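Local coordinates for solute Binding Protein, BlMnBP1 in complex with mannotriose (PDB 6FUV) that binds manno-oligosaccharides such as beta-mannotriose and probably hands them to an ABC transporter for uptake into the cell, at residues S70-L75 against P88-S93; D283-P288 against Y354-D359; Y175-E180 against S245-E250. One frame throughout, in Å; residues are numbered along the deposited sequence.

Contact 1 (S70-L75 against P88-S93); sequences SALTRL and PAVDRS
Ala71, in the middle of helix 67-77, stands nearest to Pro88, which follows strand 84-86 almost at once; their CA atoms are 6.1 Å apart, and the loop 88-93 then runs off from the helix. The Pro88 ring carries the contact. Its CG sits among three helix side chains: Ala71 CB lies 3.6 Å from Pro88 CG, close to the helix backbone, while Leu75 CD1 meets Pro88 CG at the same 3.6 Å, tip to tip. Leu72 passes alongside the ring in the opposite sense, bringing its CD2 to 3.9 Å from Pro88 CG. Ala71, Leu72 and Leu75 lie on one side of the helix and offer the ring an apolar surface. The helix is the crossover of a beta-alpha-beta unit: strand 57-63 leads into it and strand 84-86 out of it, and both strands run parallel to strand 22-28 between them, as in the lobes of periplasmic-type binding proteins. Met85 of strand 84-86 packs against Ala71 and Leu75 as well, so strand and loop cover the helix together. Beyond Pro88 the chain bends in an inverse gamma turn centred on Ala89, closed by Val90 N to Pro88 O at 2.7 Å. After the turn the Val90 side chain still reaches the helix. With CG1 anti to the backbone N (chi1 156°), the other branch is left for the helix: Val90 CG2 touches Leu75 CD1 at 3.6 Å and, more loosely, Leu72 CD2 at 4.2 Å. Leu72 CD2 also faces the Ala89 carbonyl, 3.9 Å from Ala89 O. Pro88, Ala89 and Val90 also line a pocket occupied by a polyethylene glycol fragment, probably from the crystallisation liquor; farther on, Arg92 is anchored by a salt bridge to Glu373.

Contact 2 (D283-P288 against Y354-D359); sequences DVQYMP and YEHFKD
The Phe357 ring is sandwiched: Pro288 CG stands over one face in a CH-pi contact, 3.8 Å from the ring centroid and 14° off its normal, while Tyr354 CD2 lies against the opposite face toward the rim and Tyr286 O meets the edge. Tyr286 lies nearly parallel to Phe357, planes 10° apart, but slid so far that the rings barely overlap; Tyr286 CE2 and Phe357 CZ touch at 3.4 Å. Tyr286 also points its edge at the face of Tyr354 (planes at 86°), and both tyrosine hydroxyls bond to Thr133 OG1. This aromatic cluster joins strand 284-288, which pairs with strand 135-139 and is an outermost strand of a four-stranded sheet, to a type I turn from Tyr354 to Phe357. A water also joins the turn to the strand, donating to Tyr286 O (2.7 Å) and accepting from His356 N (3.0 Å). His356 NE2 donates a bent bond to Gln285 OE1 (3.0 Å), tilted from the amide plane; Gln285 NE2 holds Asp282 O. An alanine at His356 would probably leave Gln285 OE1 without this donor and open a gap beside Tyr286 O. Glu355 CG rests over one face of the imidazole.

Contact 3 (Y175-E180 against S245-E250); sequences YTNFAE and STTDWE. With BMA (beta-D-mannopyranose), chain B.
Tyr175 OH is gripped by the backbone and by solvent: Asp248 N donates to Tyr175 OH at 2.8 Å (157° at the hydrogen), near the ring plane, and a water bonds to the same hydroxyl. Asp248 is the N-cap of helix 249-257, whose first turn brings residues to the sugar site; its carboxylate caps a backbone N just inside the helix and bonds Ser251 OG. One residue earlier, Thr247 plugs into the loop 175-180. Its OG1 lies between its own backbone N and carbonyl carbon, where Thr247 OG1 accepts a bond from Ala179 N at 2.9 Å, nearly straight at 162°. A water donating to Asn177 OD1 also bonds Thr247 OG1. Thr176 OG1 takes a bond from Phe178 N at 3.0 Å, an ST turn, and bonds Glu241 as well, while Asn177 to Glu180 form a type I turn. Alongside, the Phe178 ring rests against Ser245 CA. Asn177 and Glu180 back the tryptophan: Asn177 OD1 lies 3.3 Å from Trp249 CA, Asn177 ND2 is at the indole edge, and Glu180 CG meets Trp249 CB at 3.8 Å. A water also bridges Glu180 OE2 and Trp249 N. With CG anti to the backbone N (chi1 165°), the indole extends toward one beta-D-mannopyranose unit of the bound glycan, which Gln273 and Lys253 also bond, and splits one N-H between two sugar oxygens: Trp249 NE1 is 2.9 Å from the mannose O2 and 3.1 Å from its O5. Glu250, tied to Lys253 through OE1, accepts from the same sugar, with mannose O1 2.7 Å from Glu250 OE2.

In the fold
The three contacts share no segment and do not touch; contacts 1 and 2, 33 Å apart between centres, lie on opposite sides of the chain's centre. Contact 2 is the most buried, contacts 1 and 3 only partly so. Contact 1 lies on the helix and loop that flank the larger, mixed sheet, whereas contacts 2 and 3 sit at the two outermost strands of the four-stranded sheet: 284-288 itself, and the loop leaving 172-174. Loop 354-359 leads on into strand 361-364 of the larger sheet. The chemistry follows: aliphatic side chains alone in contact 1, aromatic rings with a polar fringe in contact 2, and backbone-to-hydroxyl bonds, waters and sugar in contact 3.

Contact 1 (S70-L75 against P88-S93)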
# COMPACT_ATOMS: atom_id res chain seq x y z
N SER A 70 3.03 11.23 -11.15
CA SER A 70 3.26 11.06 -12.58
C SER A 70 2.06 10.40 -13.22
O SER A 70 1.67 10.77 -14.33
CB SER A 70 4.51 10.21 -12.86
OG SER A 70 5.64 10.74 -12.21
N ALA A 71 1.46 9.41 -12.54
CA ALA A 71 0.33 8.66 -13.12
C ALA A 71 -0.86 9.58 -13.29
O ALA A 71 -1.55 9.51 -14.32
CB ALA A 71 -0.08 7.44 -12.25
N LEU A 72 -1.12 10.43 -12.30
CA LEU A 72 -2.19 11.42 -12.41
C LEU A 72 -1.94 12.32 -13.61
O LEU A 72 -2.81 12.54 -14.44
CB LEU A 72 -2.29 12.20 -11.10
CG LEU A 72 -2.91 11.45 -9.94
CD1 LEU A 72 -2.88 12.25 -8.63
CD2 LEU A 72 -4.38 11.07 -10.21
N THR A 73 -0.70 12.78 -13.78
CA THR A 73 -0.37 13.60 -14.93
C THR A 73 -0.58 12.81 -16.21
O THR A 73 -1.09 13.35 -17.19
CB THR A 73 1.07 14.09 -14.80
OG1 THR A 73 1.19 14.90 -13.65
CG2 THR A 73 1.51 14.90 -15.98
N ARG A 74 -0.22 11.53 -16.22
CA ARG A 74 -0.38 10.72 -17.42
C ARG A 74 -1.85 10.57 -17.79
O ARG A 74 -2.19 10.54 -18.97
CB ARG A 74 0.28 9.35 -17.20
CG ARG A 74 0.34 8.50 -18.40
CD ARG A 74 1.40 8.99 -19.33
NE ARG A 74 2.68 8.44 -18.94
CZ ARG A 74 3.25 7.40 -19.50
NH1 ARG A 74 2.68 6.81 -20.52
NH2 ARG A 74 4.42 6.99 -19.08
N LEU A 75 -2.73 10.49 -16.81
CA LEU A 75 -4.16 10.37 -17.08
C LEU A 75 -4.72 11.69 -17.62
O LEU A 75 -5.58 11.70 -18.50
CB LEU A 75 -4.91 9.96 -15.81
CG LEU A 75 -4.64 8.61 -15.19
CD1 LEU A 75 -5.40 8.53 -13.85
CD2 LEU A 75 -5.05 7.46 -16.07
N PRO A 88 -3.78 5.33 -9.95
CA PRO A 88 -3.38 6.27 -8.90
C PRO A 88 -4.56 6.74 -8.07
O PRO A 88 -5.58 6.09 -8.09
CB PRO A 88 -2.70 7.38 -9.70
CG PRO A 88 -3.45 7.40 -11.04
CD PRO A 88 -3.83 5.96 -11.28
N ALA A 89 -4.44 7.84 -7.34
CA ALA A 89 -5.51 8.29 -6.46
C ALA A 89 -6.61 8.95 -7.29
O ALA A 89 -6.84 10.15 -7.28
CB ALA A 89 -4.97 9.22 -5.38
N VAL A 90 -7.32 8.12 -8.00
CA VAL A 90 -8.56 8.46 -8.69
C VAL A 90 -9.75 8.00 -7.85
O VAL A 90 -9.75 6.89 -7.32
CB VAL A 90 -8.57 7.82 -10.10
CG1 VAL A 90 -9.96 7.64 -10.58
CG2 VAL A 90 -7.72 8.67 -11.05
N ASP A 91 -10.75 8.86 -7.72
CA ASP A 91 -11.95 8.46 -6.98
C ASP A 91 -12.68 7.33 -7.71
O ASP A 91 -12.66 7.25 -8.92
CB ASP A 91 -12.89 9.64 -6.83
CG ASP A 91 -12.49 10.53 -5.71
OD1 ASP A 91 -11.92 9.99 -4.74
OD2 ASP A 91 -12.74 11.75 -5.80
N ARG A 92 -13.42 6.53 -6.94
CA ARG A 92 -14.16 5.40 -7.50
C ARG A 92 -15.12 5.87 -8.58
O ARG A 92 -15.21 5.28 -9.66
CB ARG A 92 -14.90 4.68 -6.38
CG ARG A 92 -14.02 3.91 -5.40
CD ARG A 92 -14.84 3.36 -4.26
NE ARG A 92 -15.72 2.26 -4.66
CZ ARG A 92 -15.46 0.96 -4.43
NH1 ARG A 92 -14.34 0.59 -3.80
NH2 ARG A 92 -16.33 0.02 -4.82
N SER A 93 -15.84 6.94 -8.30
CA SER A 93 -16.84 7.43 -9.24
C SER A 93 -16.28 7.96 -10.56
O SER A 93 -17.02 8.33 -11.48
CB SER A 93 -17.64 8.55 -8.58
OG SER A 93 -16.80 9.63 -8.20

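Contact 2 (D283-P288 against Y354-D359)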
# COMPACT_ATOMS: atom_id res chain seq x y z
N ASP A 283 18.21 -11.14 8.64
CA ASP A 283 18.01 -10.18 9.72
C ASP A 283 16.83 -9.22 9.46
O ASP A 283 16.34 -8.61 10.40
CB ASP A 283 19.26 -9.34 9.96
CG ASP A 283 20.53 -10.19 10.17
OD1 ASP A 283 20.43 -11.33 10.64
OD2 ASP A 283 21.63 -9.67 9.97
N VAL A 284 16.37 -9.11 8.22
CA VAL A 284 15.28 -8.20 7.88
C VAL A 284 13.97 -8.97 8.01
O VAL A 284 13.70 -9.91 7.27
CB VAL A 284 15.45 -7.64 6.46
CG1 VAL A 284 14.35 -6.66 6.21
CG2 VAL A 284 16.83 -7.07 6.28
N GLN A 285 13.14 -8.54 8.95
CA GLN A 285 11.92 -9.22 9.34
C GLN A 285 10.76 -8.24 9.26
O GLN A 285 10.92 -7.06 9.00
CB GLN A 285 12.03 -9.77 10.76
CG GLN A 285 13.11 -10.80 10.92
CD GLN A 285 12.75 -12.11 10.30
OE1 GLN A 285 11.62 -12.54 10.39
NE2 GLN A 285 13.71 -12.75 9.65
N TYR A 286 9.58 -8.76 9.53
CA TYR A 286 8.35 -8.00 9.40
C TYR A 286 7.47 -8.27 10.60
O TYR A 286 7.15 -9.42 10.85
CB TYR A 286 7.66 -8.40 8.10
CG TYR A 286 6.39 -7.64 7.77
CD1 TYR A 286 6.39 -6.27 7.70
CD2 TYR A 286 5.22 -8.30 7.52
CE1 TYR A 286 5.24 -5.59 7.38
CE2 TYR A 286 4.07 -7.66 7.23
CZ TYR A 286 4.08 -6.30 7.14
OH TYR A 286 2.91 -5.65 6.87
N MET A 287 7.10 -7.23 11.32
CA MET A 287 6.24 -7.35 12.47
C MET A 287 4.93 -6.59 12.32
O MET A 287 4.84 -5.59 11.59
CB MET A 287 6.93 -6.86 13.75
CG MET A 287 7.55 -5.57 13.70
SD MET A 287 8.13 -4.99 15.33
CE MET A 287 6.60 -4.38 15.88
N PRO A 288 3.90 -7.03 13.04
CA PRO A 288 2.65 -6.27 13.08
C PRO A 288 2.90 -4.89 13.66
O PRO A 288 3.79 -4.70 14.48
CB PRO A 288 1.76 -7.11 13.99
CG PRO A 288 2.29 -8.50 13.76
CD PRO A 288 3.76 -8.33 13.70
N TYR A 354 5.02 -13.45 6.39
CA TYR A 354 4.05 -13.31 7.47
C TYR A 354 4.33 -14.26 8.63
O TYR A 354 3.43 -14.67 9.34
CB TYR A 354 2.63 -13.53 6.94
CG TYR A 354 2.11 -12.36 6.17
CD1 TYR A 354 2.40 -12.21 4.84
CD2 TYR A 354 1.35 -11.37 6.81
CE1 TYR A 354 1.97 -11.08 4.15
CE2 TYR A 354 0.88 -10.30 6.10
CZ TYR A 354 1.21 -10.15 4.77
OH TYR A 354 0.77 -8.99 4.08
N GLU A 355 5.57 -14.62 8.87
CA GLU A 355 5.81 -15.65 9.88
C GLU A 355 5.70 -15.12 11.31
O GLU A 355 5.65 -15.92 12.25
CB GLU A 355 7.19 -16.28 9.68
CG GLU A 355 8.33 -15.61 10.38
CD GLU A 355 9.67 -16.31 10.06
OE1 GLU A 355 9.63 -17.47 9.56
OE2 GLU A 355 10.75 -15.71 10.32
N HIS A 356 5.61 -13.81 11.52
CA HIS A 356 5.29 -13.26 12.83
C HIS A 356 3.82 -12.86 12.96
O HIS A 356 3.47 -12.15 13.88
CB HIS A 356 6.18 -12.06 13.11
CG HIS A 356 7.62 -12.38 13.08
ND1 HIS A 356 8.20 -13.25 13.96
CD2 HIS A 356 8.61 -11.93 12.28
CE1 HIS A 356 9.49 -13.34 13.71
NE2 HIS A 356 9.77 -12.53 12.70
N PHE A 357 2.97 -13.30 12.05
CA PHE A 357 1.57 -12.91 12.00
C PHE A 357 0.64 -14.07 12.37
O PHE A 357 -0.56 -13.98 12.12
CB PHE A 357 1.23 -12.39 10.58
CG PHE A 357 1.59 -10.95 10.37
CD1 PHE A 357 2.89 -10.54 10.42
CD2 PHE A 357 0.61 -10.01 10.15
CE1 PHE A 357 3.22 -9.20 10.26
CE2 PHE A 357 0.94 -8.67 9.99
CZ PHE A 357 2.23 -8.27 10.03
N LYS A 358 1.16 -15.15 12.93
CA LYS A 358 0.34 -16.33 13.13
C LYS A 358 -0.87 -16.05 14.01
O LYS A 358 -1.93 -16.63 13.81
CB LYS A 358 1.19 -17.43 13.73
CG LYS A 358 2.33 -17.90 12.83
CD LYS A 358 3.29 -18.85 13.59
CE LYS A 358 4.23 -19.57 12.64
NZ LYS A 358 5.11 -18.64 11.86
N ASP A 359 -0.74 -15.12 14.96
CA ASP A 359 -1.84 -14.73 15.82
C ASP A 359 -2.61 -13.50 15.33
O ASP A 359 -3.48 -13.03 16.06
CB ASP A 359 -1.32 -14.40 17.22
CG ASP A 359 -0.79 -15.60 17.95
OD1 ASP A 359 -1.24 -16.71 17.64
OD2 ASP A 359 0.09 -15.44 18.84
O HOH W 1 6.22 -11.61 9.61

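Contact 3 (Y175-E180 against S245-E250)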
# COMPACT_ATOMS: atom_id res chain seq x y z
N TYR A 175 13.61 5.19 10.98
CA TYR A 175 13.89 6.05 9.84
C TYR A 175 12.57 6.49 9.22
O TYR A 175 11.73 5.66 8.90
CB TYR A 175 14.78 5.28 8.83
CG TYR A 175 15.48 6.12 7.79
CD1 TYR A 175 16.64 6.82 8.10
CD2 TYR A 175 15.03 6.17 6.49
CE1 TYR A 175 17.30 7.63 7.13
CE2 TYR A 175 15.67 6.95 5.54
CZ TYR A 175 16.79 7.67 5.86
OH TYR A 175 17.41 8.40 4.88
N THR A 176 12.38 7.79 9.08
CA THR A 176 11.08 8.29 8.67
C THR A 176 10.87 8.27 7.16
O THR A 176 9.73 8.20 6.70
CB THR A 176 10.90 9.74 9.14
OG1 THR A 176 11.85 10.57 8.43
CG2 THR A 176 11.07 9.92 10.61
N ASN A 177 11.92 8.35 6.38
CA ASN A 177 11.80 8.65 4.96
C ASN A 177 10.86 9.83 4.70
O ASN A 177 10.13 9.91 3.70
CB ASN A 177 11.37 7.43 4.18
CG ASN A 177 12.51 6.51 3.88
OD1 ASN A 177 13.38 6.82 3.07
ND2 ASN A 177 12.50 5.35 4.54
N PHE A 178 10.90 10.79 5.60
CA PHE A 178 10.23 12.07 5.42
C PHE A 178 10.27 12.60 4.00
O PHE A 178 9.25 13.11 3.54
CB PHE A 178 10.86 13.06 6.42
CG PHE A 178 10.46 14.49 6.25
CD1 PHE A 178 11.17 15.31 5.36
CD2 PHE A 178 9.48 15.05 7.04
CE1 PHE A 178 10.82 16.65 5.22
CE2 PHE A 178 9.13 16.42 6.87
CZ PHE A 178 9.80 17.18 5.97
N ALA A 179 11.41 12.52 3.32
CA ALA A 179 11.53 13.14 2.00
C ALA A 179 10.72 12.43 0.93
O ALA A 179 10.55 12.98 -0.15
CB ALA A 179 12.98 13.19 1.55
N GLU A 180 10.20 11.24 1.19
CA GLU A 180 9.31 10.57 0.26
C GLU A 180 7.89 10.79 0.76
O GLU A 180 7.51 10.30 1.82
CB GLU A 180 9.64 9.09 0.14
CG GLU A 180 10.98 8.81 -0.42
CD GLU A 180 11.09 9.06 -1.92
OE1 GLU A 180 10.08 9.00 -2.61
OE2 GLU A 180 12.22 9.32 -2.42
N SER A 245 15.05 16.11 6.65
CA SER A 245 14.93 16.69 5.33
C SER A 245 15.83 16.03 4.31
O SER A 245 15.61 16.21 3.11
CB SER A 245 15.24 18.20 5.35
OG SER A 245 16.61 18.46 5.59
N THR A 246 16.77 15.21 4.74
CA THR A 246 17.70 14.59 3.81
C THR A 246 17.59 13.07 3.78
O THR A 246 18.55 12.40 3.45
CB THR A 246 19.12 15.01 4.17
OG1 THR A 246 19.42 14.57 5.50
CG2 THR A 246 19.27 16.55 4.12
N THR A 247 16.43 12.52 4.09
CA THR A 247 16.27 11.08 4.03
C THR A 247 16.33 10.62 2.59
O THR A 247 15.91 11.32 1.69
CB THR A 247 14.96 10.63 4.66
OG1 THR A 247 13.84 11.12 3.90
CG2 THR A 247 14.91 11.09 6.10
N ASP A 248 16.85 9.42 2.38
CA ASP A 248 16.90 8.81 1.05
C ASP A 248 16.37 7.39 1.07
O ASP A 248 16.91 6.53 1.76
CB ASP A 248 18.33 8.82 0.54
CG ASP A 248 18.44 8.33 -0.86
OD1 ASP A 248 17.94 9.02 -1.79
OD2 ASP A 248 19.02 7.24 -1.03
N TRP A 249 15.41 7.13 0.19
CA TRP A 249 14.70 5.86 0.15
C TRP A 249 15.60 4.72 -0.30
O TRP A 249 15.67 3.70 0.37
CB TRP A 249 13.51 5.97 -0.78
CG TRP A 249 12.89 4.69 -1.20
CD1 TRP A 249 12.80 4.24 -2.45
CD2 TRP A 249 12.32 3.66 -0.36
NE1 TRP A 249 12.20 3.03 -2.47
CE2 TRP A 249 11.91 2.64 -1.19
CE3 TRP A 249 12.13 3.52 1.02
CZ2 TRP A 249 11.28 1.48 -0.71
CZ3 TRP A 249 11.50 2.43 1.49
CH2 TRP A 249 11.10 1.40 0.64
N GLU A 250 16.21 4.85 -1.48
CA GLU A 250 16.95 3.70 -2.02
C GLU A 250 18.08 3.26 -1.08
O GLU A 250 18.33 2.06 -0.91
CB GLU A 250 17.53 4.00 -3.38
CG GLU A 250 16.53 4.26 -4.49
CD GLU A 250 15.61 3.09 -4.78
OE1 GLU A 250 15.95 1.95 -4.43
OE2 GLU A 250 14.58 3.34 -5.41
C1 BMA B . 11.44 1.70 -6.05
C2 BMA B . 10.78 0.62 -5.19
C3 BMA B . 9.25 0.89 -5.16
C4 BMA B . 9.01 2.32 -4.63
C5 BMA B . 9.83 3.34 -5.42
C6 BMA B . 9.71 4.79 -4.86
O1 BMA B . 12.78 1.45 -6.03
O2 BMA B . 11.23 0.70 -3.83
O3 BMA B . 8.60 -0.13 -4.44
O4 BMA B . 7.65 2.75 -4.75
O5 BMA B . 11.22 2.95 -5.45
O6 BMA B . 10.29 5.70 -5.79
O HOH W 2 19.47 6.79 3.99
O HOH W 3 13.18 9.46 2.15
O HOH W 4 14.14 9.65 -0.85